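Local coordinates for tetracycline repressor protein class G (Acinetobacter baumannii, PDB 6RX9) that represses the tetracycline resistance gene tetA by binding its operator DNA through a helix-turn-helix region, and loses affinity for the operator when tetracycline binds, at the interface of chains A and B. Sequence-based numbering; all coordinates share one arbitrary frame. Chains: chain A/B, Tetracycline repressor protein class G.

Contact 1: the interface of chains A and B. Residues chain A 133, 195, 198-199, 202; chain B 190-191, 193-194.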
loop_
_atom_site.group_PDB
_atom_site.type_symbol
_atom_site.label_atom_id
_atom_site.label_comp_id
_atom_site.label_asym_id
_atom_site.label_seq_id
_atom_site.Cartn_x
_atom_site.Cartn_y
_atom_site.Cartn_z
ATOM N N ALA A 133 4.232 -1.330 -15.513
ATOM C CA ALA A 133 5.318 -2.053 -14.810
ATOM C C ALA A 133 5.909 -1.167 -13.708
ATOM O O ALA A 133 6.022 -1.643 -12.564
ATOM C CB ALA A 133 6.376 -2.488 -15.796
ATOM N N LEU A 195 7.600 -10.420 -9.555
ATOM C CA LEU A 195 7.033 -9.310 -10.363
ATOM C C LEU A 195 7.913 -9.089 -11.606
ATOM O O LEU A 195 7.365 -9.051 -12.725
ATOM C CB LEU A 195 6.956 -8.056 -9.487
ATOM C CG LEU A 195 6.055 -6.930 -9.993
ATOM C CD1 LEU A 195 4.664 -7.438 -10.343
ATOM C CD2 LEU A 195 5.967 -5.813 -8.958
ATOM N N GLY A 198 7.913 -11.953 -14.140
ATOM C CA GLY A 198 6.623 -11.881 -14.854
ATOM C C GLY A 198 6.633 -10.862 -15.981
ATOM O O GLY A 198 6.013 -11.140 -17.024
ATOM N N PHE A 199 7.290 -9.714 -15.787
ATOM C CA PHE A 199 7.409 -8.641 -16.810
ATOM C C PHE A 199 8.087 -9.196 -18.068
ATOM O O PHE A 199 7.645 -8.837 -19.175
ATOM C CB PHE A 199 8.184 -7.432 -16.279
ATOM C CG PHE A 199 7.505 -6.652 -15.179
ATOM C CD1 PHE A 199 6.122 -6.599 -15.078
ATOM C CD2 PHE A 199 8.260 -5.941 -14.260
ATOM C CE1 PHE A 199 5.515 -5.868 -14.068
ATOM C CE2 PHE A 199 7.650 -5.209 -13.254
ATOM C CZ PHE A 199 6.279 -5.175 -13.160
ATOM N N LEU A 202 5.511 -10.570 -20.433
ATOM C CA LEU A 202 4.345 -9.682 -20.704
ATOM C C LEU A 202 4.800 -8.285 -21.154
ATOM O O LEU A 202 3.925 -7.412 -21.268
ATOM C CB LEU A 202 3.478 -9.596 -19.443
ATOM C CG LEU A 202 3.003 -10.932 -18.869
ATOM C CD1 LEU A 202 1.992 -10.707 -17.753
ATOM C CD2 LEU A 202 2.407 -11.818 -19.953
ATOM N N PHE B 190 -2.442 -6.173 -15.355
ATOM C CA PHE B 190 -1.058 -6.308 -15.880
ATOM C C PHE B 190 -0.109 -6.663 -14.729
ATOM O O PHE B 190 0.695 -7.602 -14.885
ATOM C CB PHE B 190 -0.592 -5.038 -16.597
ATOM C CG PHE B 190 0.849 -5.103 -17.036
ATOM C CD1 PHE B 190 1.197 -5.706 -18.234
ATOM C CD2 PHE B 190 1.861 -4.608 -16.228
ATOM C CE1 PHE B 190 2.524 -5.785 -18.625
ATOM C CE2 PHE B 190 3.187 -4.685 -16.624
ATOM C CZ PHE B 190 3.515 -5.274 -17.821
ATOM N N GLY B 191 -0.191 -5.931 -13.613
ATOM C CA GLY B 191 0.654 -6.161 -12.425
ATOM C C GLY B 191 0.385 -7.523 -11.807
ATOM O O GLY B 191 1.359 -8.229 -11.481
ATOM N N ASP B 193 -1.097 -10.228 -13.300
ATOM C CA ASP B 193 -0.704 -11.261 -14.301
ATOM C C ASP B 193 0.818 -11.456 -14.258
ATOM O O ASP B 193 1.267 -12.614 -14.364
ATOM C CB ASP B 193 -1.208 -10.903 -15.704
ATOM C CG ASP B 193 -2.716 -11.020 -15.879
ATOM O OD1 ASP B 193 -3.373 -11.634 -15.008
ATOM O OD2 ASP B 193 -3.229 -10.490 -16.885
ATOM N N SER B 194 1.585 -10.374 -14.094
ATOM C CA SER B 194 3.071 -10.400 -14.011
ATOM C C SER B 194 3.510 -11.139 -12.738
ATOM O O SER B 194 4.406 -11.991 -12.826
ATOM C CB SER B 194 3.643 -9.004 -14.080
ATOM O OG SER B 194 3.324 -8.392 -15.321
#
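A:Phe199 and B:Phe190 meet through their rims, A:Phe199 CE1 lying 3.7 Å from B:Phe190 CE2, where helix 185-202 of chain A packs on helix 184-202 of chain B. This is the tight part of the contact. The A:Phe199 ring is held flat from within its own chain, with A:Leu195 O over the centre of one face and A:Ala133 CB over the centre of the other. Its CD1-CE1 side faces B:Ser194, whose CB sits 3.6 Å from A:Phe199 CD1. The serine hydroxyl is tied back to its own helix by a hydrogen bond from B:Ser194 OG to B:Phe190 O (2.8 Å), with the donor tilted 31° from the carbonyl plane. With CG anti to the backbone N (chi1 175°), the B:Phe190 ring reaches A:Ala133 through CE2 and, in its own plane, presents CE1 to the carbonyl A:Leu202 O at 3.4 Å. Near this core the helices come together at A:Gly198, whose CA is 3.9 Å from B:Ser194 CA. A:Leu202, at the end of its helix, packs CD1 against B:Ser194 and B:Asp193 CB, the latter 3.8 Å from A:Leu202 CD1. The looser side begins past that CB, where the B:Asp193 carboxylate turns away from chain A, presumably toward solvent. The patch helps hold the two C-terminal domains together as the dimer core of the repressor.

Contact 2: the interface of chains A and B. Residues chain A 179, 186-187, 190; chain B 132.
B:Trp132, on helix 127-153, lays its indole against A:Ala187 and A:Phe190 of helix 185-202, part of the helical bundle that joins the two subunits in TetR-family dimers. CB is the first atom to meet chain A, touching A:Phe190 CD2 at 3.5 Å. From there CG lies anti to the carbonyl carbon (chi1 -67°), which swings the indole across helix 185-202. The five-membered ring passes beneath the A:Ala187 backbone: A:Ala187 CA stands over its face, 3.8 Å from the centroid, in a CH-pi contact, and the methyl CB of the same alanine reaches B:Trp132 CD1 at 3.6 Å. On the benzene half, CE3 packs on A:Phe190 CB (3.7 Å). Farther out, CZ2 and CH2 share the methyl of A:Ala186, with CZ2 3.8 Å from A:Ala186 CB. The two small alanines thus let the broad indole lie close to the helix backbone. The N-H of NE1 is aimed nearer to water 1, with the poorly ordered A:Leu179 of helix 170-182 beside it; the side-chain contact of that leucine is correspondingly uncertain. A water appears to bridge the chains here: B:Trp132 NE1 is 3.2 Å from the oxygen of water 1, with 146° at the hydrogen, and the same water lies 2.9 Å from the main-chain carbonyl oxygen A:Leu179 O.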
loop_
_atom_site.group_PDB
_atom_site.type_symbol
_atom_site.label_atom_id
_atom_site.label_comp_id
_atom_site.label_asym_id
_atom_site.label_seq_id
_atom_site.Cartn_x
_atom_site.Cartn_y
_atom_site.Cartn_z
ATOM N N LEU A 179 9.551 -18.497 9.636
ATOM C CA LEU A 179 9.274 -17.318 8.768
ATOM C C LEU A 179 9.563 -16.021 9.534
ATOM O O LEU A 179 10.361 -15.204 9.029
ATOM C CB LEU A 179 7.812 -17.358 8.308
ATOM C CG LEU A 179 7.492 -18.367 7.205
ATOM C CD1 LEU A 179 5.993 -18.600 7.101
ATOM C CD2 LEU A 179 8.054 -17.909 5.868
ATOM N N ALA A 186 13.708 -11.556 2.852
ATOM C CA ALA A 186 13.522 -12.749 1.988
ATOM C C ALA A 186 12.139 -12.702 1.325
ATOM O O ALA A 186 12.064 -12.905 0.102
ATOM C CB ALA A 186 13.715 -14.020 2.785
ATOM N N ALA A 187 11.089 -12.425 2.105
ATOM C CA ALA A 187 9.687 -12.317 1.635
ATOM C C ALA A 187 9.573 -11.181 0.612
ATOM O O ALA A 187 8.995 -11.406 -0.468
ATOM C CB ALA A 187 8.756 -12.098 2.805
ATOM N N PHE A 190 11.309 -12.043 -2.656
ATOM C CA PHE A 190 10.564 -13.096 -3.397
ATOM C C PHE A 190 9.465 -12.453 -4.254
ATOM O O PHE A 190 9.375 -12.792 -5.444
ATOM C CB PHE A 190 9.983 -14.167 -2.472
ATOM C CG PHE A 190 9.115 -15.149 -3.212
ATOM C CD1 PHE A 190 9.684 -16.161 -3.972
ATOM C CD2 PHE A 190 7.735 -15.027 -3.201
ATOM C CE1 PHE A 190 8.885 -17.050 -4.675
ATOM C CE2 PHE A 190 6.938 -15.917 -3.905
ATOM C CZ PHE A 190 7.516 -16.928 -4.639
ATOM N N TRP B 132 4.822 -16.598 1.202
ATOM C CA TRP B 132 5.383 -15.366 0.583
ATOM C C TRP B 132 4.512 -14.932 -0.602
ATOM O O TRP B 132 4.287 -13.721 -0.746
ATOM C CB TRP B 132 6.847 -15.563 0.172
ATOM C CG TRP B 132 7.799 -15.753 1.313
ATOM C CD1 TRP B 132 7.591 -15.459 2.631
ATOM C CD2 TRP B 132 9.142 -16.260 1.229
ATOM N NE1 TRP B 132 8.702 -15.764 3.369
ATOM C CE2 TRP B 132 9.670 -16.254 2.537
ATOM C CE3 TRP B 132 9.943 -16.724 0.179
ATOM C CZ2 TRP B 132 10.964 -16.694 2.817
ATOM C CZ3 TRP B 132 11.220 -17.162 0.457
ATOM C CH2 TRP B 132 11.718 -17.150 1.761
HETATM O O HOH W 1 10.190 -14.983 6.130
#

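Contact 3: the interface of chains A and B. Residues chain A 110, 117, 131, 135; chain B 172, 175-176, 179.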
loop_
_atom_site.group_PDB
_atom_site.type_symbol
_atom_site.label_atom_id
_atom_site.label_comp_id
_atom_site.label_asym_id
_atom_site.label_seq_id
_atom_site.Cartn_x
_atom_site.Cartn_y
_atom_site.Cartn_z
ATOM N N PHE A 110 8.481 14.898 -14.716
ATOM C CA PHE A 110 8.095 14.500 -16.097
ATOM C C PHE A 110 9.346 14.106 -16.892
ATOM O O PHE A 110 9.262 13.166 -17.704
ATOM C CB PHE A 110 7.310 15.623 -16.780
ATOM C CG PHE A 110 5.977 15.924 -16.140
ATOM C CD1 PHE A 110 4.929 15.018 -16.225
ATOM C CD2 PHE A 110 5.769 17.110 -15.450
ATOM C CE1 PHE A 110 3.704 15.293 -15.637
ATOM C CE2 PHE A 110 4.542 17.382 -14.861
ATOM C CZ PHE A 110 3.513 16.474 -14.956
ATOM N N ILE A 117 10.602 5.600 -18.896
ATOM C CA ILE A 117 9.668 4.974 -19.883
ATOM C C ILE A 117 10.431 4.676 -21.183
ATOM O O ILE A 117 10.319 3.539 -21.681
ATOM C CB ILE A 117 8.431 5.867 -20.123
ATOM C CG1 ILE A 117 7.562 5.976 -18.866
ATOM C CG2 ILE A 117 7.625 5.372 -21.317
ATOM C CD1 ILE A 117 6.597 7.138 -18.878
ATOM N N VAL A 131 4.784 1.891 -18.316
ATOM C CA VAL A 131 4.140 2.706 -17.242
ATOM C C VAL A 131 3.465 1.759 -16.239
ATOM O O VAL A 131 3.620 1.990 -15.026
ATOM C CB VAL A 131 3.145 3.738 -17.807
ATOM C CG1 VAL A 131 2.372 4.439 -16.698
ATOM C CG2 VAL A 131 3.840 4.763 -18.697
ATOM N N ARG A 135 4.550 1.421 -12.231
ATOM C CA ARG A 135 3.473 1.676 -11.236
ATOM C C ARG A 135 3.263 0.420 -10.381
ATOM O O ARG A 135 3.142 0.567 -9.150
ATOM C CB ARG A 135 2.200 2.153 -11.942
ATOM C CG ARG A 135 2.284 3.602 -12.400
ATOM C CD ARG A 135 1.045 4.114 -13.111
ATOM N NE ARG A 135 1.250 5.465 -13.626
ATOM C CZ ARG A 135 0.388 6.134 -14.391
ATOM N NH1 ARG A 135 -0.764 5.588 -14.745
ATOM N NH2 ARG A 135 0.686 7.356 -14.804
ATOM N N LEU B 172 4.554 12.248 -23.635
ATOM C CA LEU B 172 3.936 11.885 -22.328
ATOM C C LEU B 172 2.425 12.147 -22.362
ATOM O O LEU B 172 1.670 11.256 -21.930
ATOM C CB LEU B 172 4.595 12.682 -21.195
ATOM C CG LEU B 172 5.736 11.984 -20.455
ATOM C CD1 LEU B 172 6.248 12.859 -19.321
ATOM C CD2 LEU B 172 5.300 10.628 -19.919
ATOM N N LEU B 175 0.541 9.570 -24.288
ATOM C CA LEU B 175 0.674 8.266 -23.579
ATOM C C LEU B 175 -0.280 8.228 -22.378
ATOM O O LEU B 175 -0.985 7.213 -22.233
ATOM C CB LEU B 175 2.132 8.063 -23.145
ATOM C CG LEU B 175 2.434 6.756 -22.412
ATOM C CD1 LEU B 175 1.927 5.552 -23.193
ATOM C CD2 LEU B 175 3.925 6.620 -22.139
ATOM N N PHE B 176 -0.304 9.288 -21.560
ATOM C CA PHE B 176 -1.158 9.401 -20.345
ATOM C C PHE B 176 -2.641 9.357 -20.734
ATOM O O PHE B 176 -3.432 8.751 -19.984
ATOM C CB PHE B 176 -0.853 10.677 -19.550
ATOM C CG PHE B 176 0.395 10.643 -18.698
ATOM C CD1 PHE B 176 0.849 9.467 -18.119
ATOM C CD2 PHE B 176 1.097 11.813 -18.441
ATOM C CE1 PHE B 176 1.990 9.455 -17.330
ATOM C CE2 PHE B 176 2.235 11.800 -17.649
ATOM C CZ PHE B 176 2.679 10.622 -17.094
ATOM N N LEU B 179 -3.552 5.779 -21.669
ATOM C CA LEU B 179 -3.606 4.961 -20.424
ATOM C C LEU B 179 -4.977 5.130 -19.756
ATOM O O LEU B 179 -5.545 4.108 -19.328
ATOM C CB LEU B 179 -2.464 5.373 -19.489
ATOM C CG LEU B 179 -1.076 4.877 -19.897
ATOM C CD1 LEU B 179 0.017 5.651 -19.178
ATOM C CD2 LEU B 179 -0.930 3.386 -19.636
#
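Helices 110-122 and 127-155 of chain A receive helix 170-182 of chain B, which brings B:Leu172, B:Leu175, B:Phe176 and B:Leu179 against A:Phe110, A:Ile117, A:Val131 and A:Arg135. All belong to the C-terminal, ligand-responsive domain of the TetR family. At the start of the chain B helix, B:Leu172 splits its two methyls between two residues about two turns apart on helix 110-122: CD1 lies against A:Phe110 CB at 3.9 Å and also approaches the A:Phe110 carbonyl oxygen, whereas CD2 meets A:Ile117 CD1 at 3.9 Å. B:Leu175 comes tip to tip with two chain A residues at once, its CD2 touching A:Val131 CG2 (3.9 Å) and A:Ile117 CG2 (4.0 Å). CG anti to the backbone N (chi1 -179°) helps direct this methyl toward chain A. A:Val131 uses its other branch for B:Leu179, with CG1 3.6 Å from B:Leu179 CD1. That same CG1 also supports A:Arg135, lying 3.4 Å from the guanidinium plane over its centre. Extended from CG to NE, A:Arg135 carries its guanidinium toward B:Phe176, and NH2 comes 3.5 Å from B:Phe176 CE1. The guanidinium and ring planes are nearly parallel, 14° apart, but NH2 is displaced past the CD1-CE1 side of the ring instead of sitting over its centre.

Contact 1 lies between the other two, its C-alpha centre about 19 Å from that of contact 2 and about 16 Å from that of contact 3, while contacts 2 and 3 are about 31 Å apart. Helix 127-155 of chain A enters contacts 1 and 3, and helix 185-202 of chain A enters contacts 1 and 2. Residues Phe190 and Leu179 recur from opposite chains, Phe190 in contacts 1 and 2, Leu179 in contacts 2 and 3. With the two-fold repeating every patch, the subunits are interlocked along a long helical surface, which could help couple tetracycline-induced movements between them.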